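Local coordinates for stage III sporulation protein AB (Bacillus subtilis, PDB 6BS9) that is needed for sporulation and probably belongs to a secretion system used in spore formation; this piece folds as an all-helical domain, at residues A[5-10]-A[79-85]; A[88-92]-A[111-115]; A[49-53]-A[67-72]. One frame throughout, in Å; residues are numbered along the deposited sequence.

Interaction 1: residues A[5-10]-A[79-85]; sequences ERPRQI and LSLKKSE. With SO4 (sulfate ion), chain G.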
loop_
_atom_site.group_PDB
_atom_site.type_symbol
_atom_site.label_atom_id
_atom_site.label_comp_id
_atom_site.label_asym_id
_atom_site.label_seq_id
_atom_site.Cartn_x
_atom_site.Cartn_y
_atom_site.Cartn_z
ATOM N N GLU A 5 -7.206 3.459 -14.987
ATOM C CA GLU A 5 -7.421 3.194 -13.566
ATOM C C GLU A 5 -6.083 3.094 -12.834
ATOM O O GLU A 5 -5.994 3.439 -11.678
ATOM C CB GLU A 5 -8.260 1.949 -13.352
ATOM C CG GLU A 5 -9.546 2.236 -12.595
ATOM C CD GLU A 5 -10.218 3.673 -12.789
ATOM O OE1 GLU A 5 -10.440 4.434 -11.786
ATOM O OE2 GLU A 5 -10.512 4.105 -13.930
ATOM N N ARG A 6 -5.061 2.559 -13.504
ATOM C CA ARG A 6 -3.783 2.275 -12.861
ATOM C C ARG A 6 -3.093 3.484 -12.165
ATOM O O ARG A 6 -2.757 3.385 -11.023
ATOM C CB ARG A 6 -2.847 1.626 -13.874
ATOM C CG ARG A 6 -1.525 1.199 -13.340
ATOM C CD ARG A 6 -0.690 0.672 -14.467
ATOM N NE ARG A 6 0.669 0.486 -14.002
ATOM C CZ ARG A 6 1.787 0.711 -14.715
ATOM N NH1 ARG A 6 1.740 1.153 -15.959
ATOM N NH2 ARG A 6 2.952 0.492 -14.145
ATOM N N PRO A 7 -2.920 4.619 -12.855
ATOM C CA PRO A 7 -2.352 5.789 -12.191
ATOM C C PRO A 7 -3.130 6.272 -11.009
ATOM O O PRO A 7 -2.520 6.657 -10.009
ATOM C CB PRO A 7 -2.394 6.888 -13.291
ATOM C CG PRO A 7 -2.604 6.144 -14.553
ATOM C CD PRO A 7 -3.382 4.945 -14.213
ATOM N N ARG A 8 -4.468 6.275 -11.138
ATOM C CA ARG A 8 -5.351 6.671 -10.071
ATOM C C ARG A 8 -5.173 5.750 -8.836
ATOM O O ARG A 8 -5.167 6.235 -7.693
ATOM C CB ARG A 8 -6.792 6.722 -10.575
ATOM C CG ARG A 8 -7.859 7.193 -9.571
ATOM C CD ARG A 8 -9.337 7.179 -10.124
ATOM N NE ARG A 8 -10.173 8.237 -9.529
ATOM C CZ ARG A 8 -11.028 8.115 -8.493
ATOM N NH1 ARG A 8 -11.697 9.202 -8.086
ATOM N NH2 ARG A 8 -11.238 6.950 -7.853
ATOM N N GLN A 9 -5.006 4.460 -9.054
ATOM C CA GLN A 9 -4.896 3.551 -7.937
ATOM C C GLN A 9 -3.510 3.658 -7.284
ATOM O O GLN A 9 -3.390 3.598 -6.051
ATOM C CB GLN A 9 -5.223 2.121 -8.361
ATOM C CG GLN A 9 -6.717 1.888 -8.623
ATOM C CD GLN A 9 -7.082 0.431 -8.985
ATOM O OE1 GLN A 9 -6.262 -0.504 -8.935
ATOM N NE2 GLN A 9 -8.328 0.266 -9.398
ATOM N N ILE A 10 -2.482 3.932 -8.093
ATOM C CA ILE A 10 -1.157 4.187 -7.528
ATOM C C ILE A 10 -1.171 5.428 -6.683
ATOM O O ILE A 10 -0.654 5.458 -5.597
ATOM C CB ILE A 10 -0.112 4.284 -8.649
ATOM C CG1 ILE A 10 0.002 2.906 -9.302
ATOM C CG2 ILE A 10 1.241 4.667 -8.081
ATOM C CD1 ILE A 10 0.734 2.945 -10.614
ATOM N N LEU A 79 -7.542 -5.247 -8.325
ATOM C CA LEU A 79 -6.858 -4.000 -8.601
ATOM C C LEU A 79 -6.518 -3.975 -10.067
ATOM O O LEU A 79 -6.656 -4.988 -10.750
ATOM C CB LEU A 79 -5.611 -3.886 -7.726
ATOM C CG LEU A 79 -5.825 -4.080 -6.221
ATOM C CD1 LEU A 79 -4.519 -3.821 -5.508
ATOM C CD2 LEU A 79 -6.927 -3.176 -5.624
ATOM N N SER A 80 -6.106 -2.805 -10.536
ATOM C CA SER A 80 -5.755 -2.547 -11.950
ATOM C C SER A 80 -4.262 -2.186 -12.069
ATOM O O SER A 80 -3.889 -1.286 -12.778
ATOM C CB SER A 80 -6.644 -1.443 -12.517
ATOM O OG SER A 80 -7.995 -1.874 -12.480
ATOM N N LEU A 81 -3.421 -2.970 -11.412
ATOM C CA LEU A 81 -2.002 -2.715 -11.361
ATOM C C LEU A 81 -1.192 -3.792 -12.108
ATOM O O LEU A 81 -1.655 -4.878 -12.299
ATOM C CB LEU A 81 -1.603 -2.644 -9.879
ATOM C CG LEU A 81 -2.327 -1.589 -9.009
ATOM C CD1 LEU A 81 -1.893 -1.653 -7.568
ATOM C CD2 LEU A 81 -2.142 -0.175 -9.570
ATOM N N LYS A 82 0.044 -3.476 -12.421
ATOM C CA LYS A 82 1.011 -4.404 -13.014
ATOM C C LYS A 82 1.882 -5.066 -11.958
ATOM O O LYS A 82 1.878 -4.687 -10.784
ATOM C CB LYS A 82 1.861 -3.678 -14.063
ATOM C CG LYS A 82 0.999 -3.032 -15.151
ATOM C CD LYS A 82 1.810 -2.320 -16.195
ATOM C CE LYS A 82 1.959 -3.092 -17.488
ATOM N NZ LYS A 82 0.713 -2.974 -18.316
ATOM N N LYS A 83 2.564 -6.114 -12.376
ATOM C CA LYS A 83 3.419 -6.908 -11.494
ATOM C C LYS A 83 4.455 -6.072 -10.769
ATOM O O LYS A 83 4.766 -6.320 -9.615
ATOM C CB LYS A 83 4.092 -8.078 -12.271
ATOM C CG LYS A 83 4.450 -9.275 -11.364
ATOM C CD LYS A 83 3.193 -9.857 -10.653
ATOM C CE LYS A 83 3.467 -11.179 -9.920
ATOM N NZ LYS A 83 2.280 -11.757 -9.208
ATOM N N SER A 84 4.984 -5.073 -11.454
ATOM C CA SER A 84 5.932 -4.128 -10.840
ATOM C C SER A 84 5.320 -3.490 -9.592
ATOM O O SER A 84 5.973 -3.492 -8.557
ATOM C CB SER A 84 6.460 -3.123 -11.850
ATOM O OG SER A 84 5.332 -2.485 -12.443
ATOM N N GLU A 85 4.047 -3.086 -9.634
ATOM C CA GLU A 85 3.382 -2.596 -8.404
ATOM C C GLU A 85 3.251 -3.663 -7.309
ATOM O O GLU A 85 3.387 -3.358 -6.110
ATOM C CB GLU A 85 1.988 -1.997 -8.691
ATOM C CG GLU A 85 1.997 -0.642 -9.374
ATOM C CD GLU A 85 2.173 -0.720 -10.883
ATOM O OE1 GLU A 85 3.299 -0.564 -11.339
ATOM O OE2 GLU A 85 1.204 -0.989 -11.592
HETATM S S SO4 G . 4.994 0.301 -17.583
HETATM O O1 SO4 G . 6.355 0.828 -17.349
HETATM O O2 SO4 G . 4.119 0.898 -16.558
HETATM O O3 SO4 G . 4.470 0.695 -18.922
HETATM O O4 SO4 G . 5.048 -1.176 -17.393
HETATM O O HOH W 1 -9.487 -2.433 -10.542
#
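Arg6 and Ser80 bring the backbones closest, 5.3 Å between their CA atoms, where helix 2-26 passes the loop that leads into helix 83-95 through the N-cap residue Lys82. Extended from CG to NE with CG anti to the backbone N (chi1 -176°), the Arg6 side chain forms a side-on, two-nitrogen salt bridge with the Glu85 carboxylate, tying helix 2-26 to the first turn of helix 83-95: NE meets OE2 at 2.9 Å and NH2 meets OE1 at 3.0 Å, the latter bond nearly straight. Each carboxylate oxygen takes a second donor from the opposite face of its plane, the backbone N of Lys82 at OE2 and the hydroxyl of Ser84 at OE1, which should fix its rotation. Lys82 CD lies over the centre of the guanidinium face, 3.4 Å from Arg6 CZ, while NH1 and NH2 both donate to O2 of a sulfate, probably from crystallisation, at its edge. At the other end Gln9 OE1 accepts a bond from Ser80 N (2.8 Å). Between them Leu81 CD2 packs on Ile10 CG1 at 3.8 Å. Helix 101-128 lies against both segments, Ala122 touching Arg6 and Ser118 touching Glu85, while Pro45 meets Gln9 and Leu79.

Interaction 2: residues A[88-92]-A[111-115]; sequences VLKQF and ALTHL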
loop_
_atom_site.group_PDB
_atom_site.type_symbol
_atom_site.label_atom_id
_atom_site.label_comp_id
_atom_site.label_asym_id
_atom_site.label_seq_id
_atom_site.Cartn_x
_atom_site.Cartn_y
_atom_site.Cartn_z
ATOM N N VAL A 88 6.504 -3.975 -5.550
ATOM C CA VAL A 88 6.681 -2.876 -4.669
ATOM C C VAL A 88 5.845 -3.031 -3.417
ATOM O O VAL A 88 6.351 -2.840 -2.305
ATOM C CB VAL A 88 6.398 -1.523 -5.365
ATOM C CG1 VAL A 88 6.403 -0.384 -4.356
ATOM C CG2 VAL A 88 7.445 -1.265 -6.452
ATOM N N LEU A 89 4.569 -3.389 -3.571
ATOM C CA LEU A 89 3.708 -3.588 -2.412
ATOM C C LEU A 89 4.153 -4.747 -1.510
ATOM O O LEU A 89 4.061 -4.657 -0.287
ATOM C CB LEU A 89 2.266 -3.704 -2.861
ATOM C CG LEU A 89 1.722 -2.396 -3.460
ATOM C CD1 LEU A 89 0.429 -2.599 -4.160
ATOM C CD2 LEU A 89 1.556 -1.289 -2.399
ATOM N N LYS A 90 4.681 -5.796 -2.104
ATOM C CA LYS A 90 5.277 -6.901 -1.360
ATOM C C LYS A 90 6.486 -6.435 -0.593
ATOM O O LYS A 90 6.620 -6.769 0.576
ATOM C CB LYS A 90 5.655 -8.051 -2.314
ATOM C CG LYS A 90 6.087 -9.341 -1.616
ATOM C CD LYS A 90 6.427 -10.462 -2.611
ATOM C CE LYS A 90 6.665 -11.811 -1.905
ATOM N NZ LYS A 90 6.412 -13.009 -2.780
ATOM N N GLN A 91 7.377 -5.677 -1.234
ATOM C CA GLN A 91 8.553 -5.086 -0.523
ATOM C C GLN A 91 8.128 -4.170 0.627
ATOM O O GLN A 91 8.763 -4.162 1.674
ATOM C CB GLN A 91 9.737 -4.503 -1.392
ATOM C CG GLN A 91 9.534 -3.813 -2.734
ATOM C CD GLN A 91 10.694 -2.819 -3.100
ATOM O OE1 GLN A 91 10.443 -1.705 -3.527
ATOM N NE2 GLN A 91 11.940 -3.235 -2.903
ATOM N N PHE A 92 7.018 -3.462 0.471
ATOM C CA PHE A 92 6.479 -2.706 1.591
ATOM C C PHE A 92 6.114 -3.628 2.783
ATOM O O PHE A 92 6.424 -3.317 3.922
ATOM C CB PHE A 92 5.294 -1.806 1.181
ATOM C CG PHE A 92 4.618 -1.120 2.335
ATOM C CD1 PHE A 92 5.163 -0.032 2.903
ATOM C CD2 PHE A 92 3.436 -1.590 2.857
ATOM C CE1 PHE A 92 4.530 0.634 3.972
ATOM C CE2 PHE A 92 2.840 -0.987 3.933
ATOM C CZ PHE A 92 3.380 0.137 4.499
ATOM N N ALA A 111 9.675 2.431 -0.994
ATOM C CA ALA A 111 8.407 2.004 -1.510
ATOM C C ALA A 111 7.579 3.149 -2.057
ATOM O O ALA A 111 7.088 3.084 -3.183
ATOM C CB ALA A 111 7.622 1.286 -0.436
ATOM N N LEU A 112 7.440 4.206 -1.281
ATOM C CA LEU A 112 6.707 5.403 -1.713
ATOM C C LEU A 112 7.260 6.052 -2.933
ATOM O O LEU A 112 6.514 6.431 -3.843
ATOM C CB LEU A 112 6.677 6.480 -0.621
ATOM C CG LEU A 112 5.898 6.104 0.659
ATOM C CD1 LEU A 112 5.972 7.215 1.704
ATOM C CD2 LEU A 112 4.445 5.822 0.358
ATOM N N THR A 113 8.566 6.172 -3.004
ATOM C CA THR A 113 9.193 6.748 -4.205
ATOM C C THR A 113 9.049 5.862 -5.391
ATOM O O THR A 113 8.894 6.345 -6.512
ATOM C CB THR A 113 10.679 7.001 -3.974
ATOM O OG1 THR A 113 10.824 7.790 -2.809
ATOM C CG2 THR A 113 11.281 7.788 -5.097
ATOM N N HIS A 114 9.115 4.553 -5.165
ATOM C CA HIS A 114 8.921 3.627 -6.256
ATOM C C HIS A 114 7.565 3.753 -6.877
ATOM O O HIS A 114 7.422 3.828 -8.117
ATOM C CB HIS A 114 9.139 2.203 -5.844
ATOM C CG HIS A 114 9.635 1.357 -6.972
ATOM N ND1 HIS A 114 10.718 0.524 -6.825
ATOM C CD2 HIS A 114 9.297 1.317 -8.294
ATOM C CE1 HIS A 114 10.964 -0.075 -7.976
ATOM N NE2 HIS A 114 10.113 0.385 -8.882
ATOM N N LEU A 115 6.569 3.888 -6.022
ATOM C CA LEU A 115 5.196 4.170 -6.504
ATOM C C LEU A 115 5.092 5.513 -7.254
ATOM O O LEU A 115 4.391 5.621 -8.255
ATOM C CB LEU A 115 4.195 4.165 -5.312
ATOM C CG LEU A 115 3.913 2.789 -4.692
ATOM C CD1 LEU A 115 3.048 2.917 -3.488
ATOM C CD2 LEU A 115 3.262 1.840 -5.698
#
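Val88 carries most of the apolar packing against 111-115, its two methyl groups serving different partners. With CG1 anti to the backbone N (chi1 172°), that methyl enters between Ala111 and Leu115, 3.7 Å from Ala111 O and 4.0 Å from Leu115 CG. One turn further along helix 83-95, Phe92 CB meets Ala111 CB at 4.2 Å, and here the backbones come closest, the CA atoms of Phe92 and Ala111 lying 6.0 Å apart. The CH-pi contact belongs to the other Val88 methyl: CG2 stands over one face of the His114 imidazole, 3.6 Å from the ring centroid and 15° off its normal. No polar bond joins the two segments: Gln91 OE1 stays 4.0 Å from His114 ND1, and the amide plane stands almost perpendicular to the imidazole. On the inner side Leu112 and Phe92 both reach Leu17 of helix 2-26, whereas the His114 side chain comes within about 3 Å (nearest atoms) of a bound sulfate, probably from the crystallisation liquor. The two segment axes approach to 9.8 Å and run at 168°, an antiparallel helix pair of the kind found in up-and-down helical bundles, here joining helices 83-95 and 101-128.

Interaction 3: residues A[49-53]-A[67-72]; sequences LFSAF and AWEQSL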
loop_
_atom_site.group_PDB
_atom_site.type_symbol
_atom_site.label_atom_id
_atom_site.label_comp_id
_atom_site.label_asym_id
_atom_site.label_seq_id
_atom_site.Cartn_x
_atom_site.Cartn_y
_atom_site.Cartn_z
ATOM N N LEU A 49 -7.938 -3.322 0.330
ATOM C CA LEU A 49 -6.613 -3.692 0.801
ATOM C C LEU A 49 -6.458 -3.289 2.277
ATOM O O LEU A 49 -5.898 -4.042 3.055
ATOM C CB LEU A 49 -5.532 -3.053 -0.082
ATOM C CG LEU A 49 -4.060 -3.207 0.351
ATOM C CD1 LEU A 49 -3.596 -4.637 0.489
ATOM C CD2 LEU A 49 -3.185 -2.529 -0.678
ATOM N N PHE A 50 -6.933 -2.082 2.625
ATOM C CA PHE A 50 -6.703 -1.503 3.927
ATOM C C PHE A 50 -7.662 -2.023 4.977
ATOM O O PHE A 50 -7.236 -2.226 6.128
ATOM C CB PHE A 50 -6.648 0.053 3.871
ATOM C CG PHE A 50 -5.453 0.523 3.119
ATOM C CD1 PHE A 50 -4.211 0.537 3.729
ATOM C CD2 PHE A 50 -5.536 0.666 1.726
ATOM C CE1 PHE A 50 -3.091 0.788 3.010
ATOM C CE2 PHE A 50 -4.414 0.982 1.001
ATOM C CZ PHE A 50 -3.179 1.035 1.643
ATOM N N SER A 51 -8.888 -2.313 4.586
ATOM C CA SER A 51 -9.814 -2.982 5.531
ATOM C C SER A 51 -9.429 -4.443 5.775
ATOM O O SER A 51 -9.464 -4.888 6.914
ATOM C CB SER A 51 -11.332 -2.863 5.104
ATOM O OG SER A 51 -11.537 -3.317 3.825
ATOM N N ALA A 52 -9.028 -5.152 4.729
ATOM C CA ALA A 52 -8.470 -6.503 4.926
ATOM C C ALA A 52 -7.238 -6.539 5.824
ATOM O O ALA A 52 -7.136 -7.425 6.655
ATOM C CB ALA A 52 -8.130 -7.110 3.607
ATOM N N PHE A 53 -6.334 -5.570 5.663
ATOM C CA PHE A 53 -5.137 -5.480 6.478
ATOM C C PHE A 53 -5.519 -5.248 7.940
ATOM O O PHE A 53 -5.013 -5.938 8.828
ATOM C CB PHE A 53 -4.274 -4.321 5.971
ATOM C CG PHE A 53 -2.957 -4.138 6.692
ATOM C CD1 PHE A 53 -2.155 -5.202 7.019
ATOM C CD2 PHE A 53 -2.489 -2.885 6.987
ATOM C CE1 PHE A 53 -0.894 -5.024 7.626
ATOM C CE2 PHE A 53 -1.208 -2.679 7.587
ATOM C CZ PHE A 53 -0.414 -3.761 7.922
ATOM N N ALA A 67 0.385 -10.143 7.790
ATOM C CA ALA A 67 -0.968 -9.603 7.556
ATOM C C ALA A 67 -1.063 -8.802 6.280
ATOM O O ALA A 67 -2.055 -8.932 5.526
ATOM C CB ALA A 67 -1.422 -8.732 8.711
ATOM N N TRP A 68 -0.022 -8.034 6.004
ATOM C CA TRP A 68 0.038 -7.305 4.758
ATOM C C TRP A 68 0.097 -8.202 3.493
ATOM O O TRP A 68 -0.685 -8.008 2.538
ATOM C CB TRP A 68 1.217 -6.367 4.746
ATOM C CG TRP A 68 1.249 -5.600 3.542
ATOM C CD1 TRP A 68 1.980 -5.859 2.401
ATOM C CD2 TRP A 68 0.468 -4.442 3.244
ATOM N NE1 TRP A 68 1.769 -4.860 1.449
ATOM C CE2 TRP A 68 0.828 -4.004 1.934
ATOM C CE3 TRP A 68 -0.500 -3.699 3.952
ATOM C CZ2 TRP A 68 0.219 -2.908 1.342
ATOM C CZ3 TRP A 68 -1.072 -2.576 3.361
ATOM C CH2 TRP A 68 -0.705 -2.191 2.107
ATOM N N GLU A 69 0.992 -9.173 3.515
ATOM C CA GLU A 69 1.151 -10.109 2.395
ATOM C C GLU A 69 -0.142 -10.828 2.091
ATOM O O GLU A 69 -0.548 -10.907 0.934
ATOM C CB GLU A 69 2.240 -11.163 2.633
ATOM C CG GLU A 69 3.444 -10.947 1.756
ATOM C CD GLU A 69 4.548 -10.148 2.396
ATOM O OE1 GLU A 69 5.210 -10.767 3.262
ATOM O OE2 GLU A 69 4.769 -8.972 1.967
ATOM N N GLN A 70 -0.794 -11.323 3.131
ATOM C CA GLN A 70 -2.070 -12.024 2.995
ATOM C C GLN A 70 -3.147 -11.101 2.408
ATOM O O GLN A 70 -3.864 -11.483 1.521
ATOM C CB GLN A 70 -2.492 -12.593 4.355
ATOM C CG GLN A 70 -3.018 -14.019 4.322
ATOM C CD GLN A 70 -3.287 -14.610 5.716
ATOM O OE1 GLN A 70 -4.426 -15.014 6.026
ATOM N NE2 GLN A 70 -2.238 -14.666 6.574
ATOM N N SER A 71 -3.224 -9.861 2.878
ATOM C CA SER A 71 -4.229 -8.953 2.379
ATOM C C SER A 71 -3.977 -8.573 0.954
ATOM O O SER A 71 -4.876 -8.505 0.122
ATOM C CB SER A 71 -4.293 -7.691 3.250
ATOM O OG SER A 71 -4.344 -8.009 4.624
ATOM N N LEU A 72 -2.728 -8.382 0.661
ATOM C CA LEU A 72 -2.344 -8.095 -0.698
ATOM C C LEU A 72 -2.768 -9.178 -1.730
ATOM O O LEU A 72 -3.279 -8.853 -2.820
ATOM C CB LEU A 72 -0.830 -7.834 -0.724
ATOM C CG LEU A 72 -0.195 -7.463 -2.052
ATOM C CD1 LEU A 72 -0.775 -6.141 -2.560
ATOM C CD2 LEU A 72 1.326 -7.392 -1.862
#
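Trp68, Phe50 and Phe53 form an aromatic cluster, with Leu49 packed against the indole, between two consecutive helices, a helical hairpin whose segment axes come within 8.7 Å and cross at 135°. The edge of the indole points into the face of the Phe53 ring: CE3 of Trp68 sits over the centre of that ring, 3.7 Å from Phe53 CG, and the planes are perpendicular (90°), a T-shaped pair. Phe53 (chi1 -178°) and Trp68 both set CG anti to the backbone N, which sends each ring across to the other helix. Phe50 approaches another part of the indole rim, with its CE1 3.9 Å from Trp68 CH2 and the rings inclined to one another. Leu49 meets the indole with both branches, CD1 over a face near the rim and CD2 at 3.7 Å from Trp68 CH2; CD1 also rests on the backbone of Leu72. Ala52 CB meets Ser71 CB at 3.9 Å.

Farther out, the indole is held by its NE1 bond to the carbonyl oxygen of Leu89 and by an edge-to-face contact with Phe92, both on helix 83-95. Leu13 touches Leu49, and Ala16, Leu17 and Leu20 pack on Phe50, all from helix 2-26. Ser71 turns its hydroxyl back onto its own helix: OG donates to Ala67 O at 2.6 Å, and that oxygen also accepts Ser71 N from the opposite face of its carbonyl plane, leaving OG 3.2 Å from Phe53 CA.

In the fold
From the N terminus, helix 2-26 first supplies residues 5-10, whose partners come only after helices 31-41, 46-58 and 64-75. Interaction 1 therefore closes a long loop, bringing the start of the chain to the beginning of helix 83-95. Interaction 3 falls wholly within that loop and closes a short one between helices 46-58 and 64-75. Interaction 2 closes another short loop, between helix 83-95 and the last helix, 101-128, in series with the others. Interactions 1 and 2 share helix 83-95 and touch through Ile10 and Leu115. Interactions 2 and 3, on opposite sides of the chain's centre, meet through Trp68 at helix 83-95; interactions 1 and 3 do not touch.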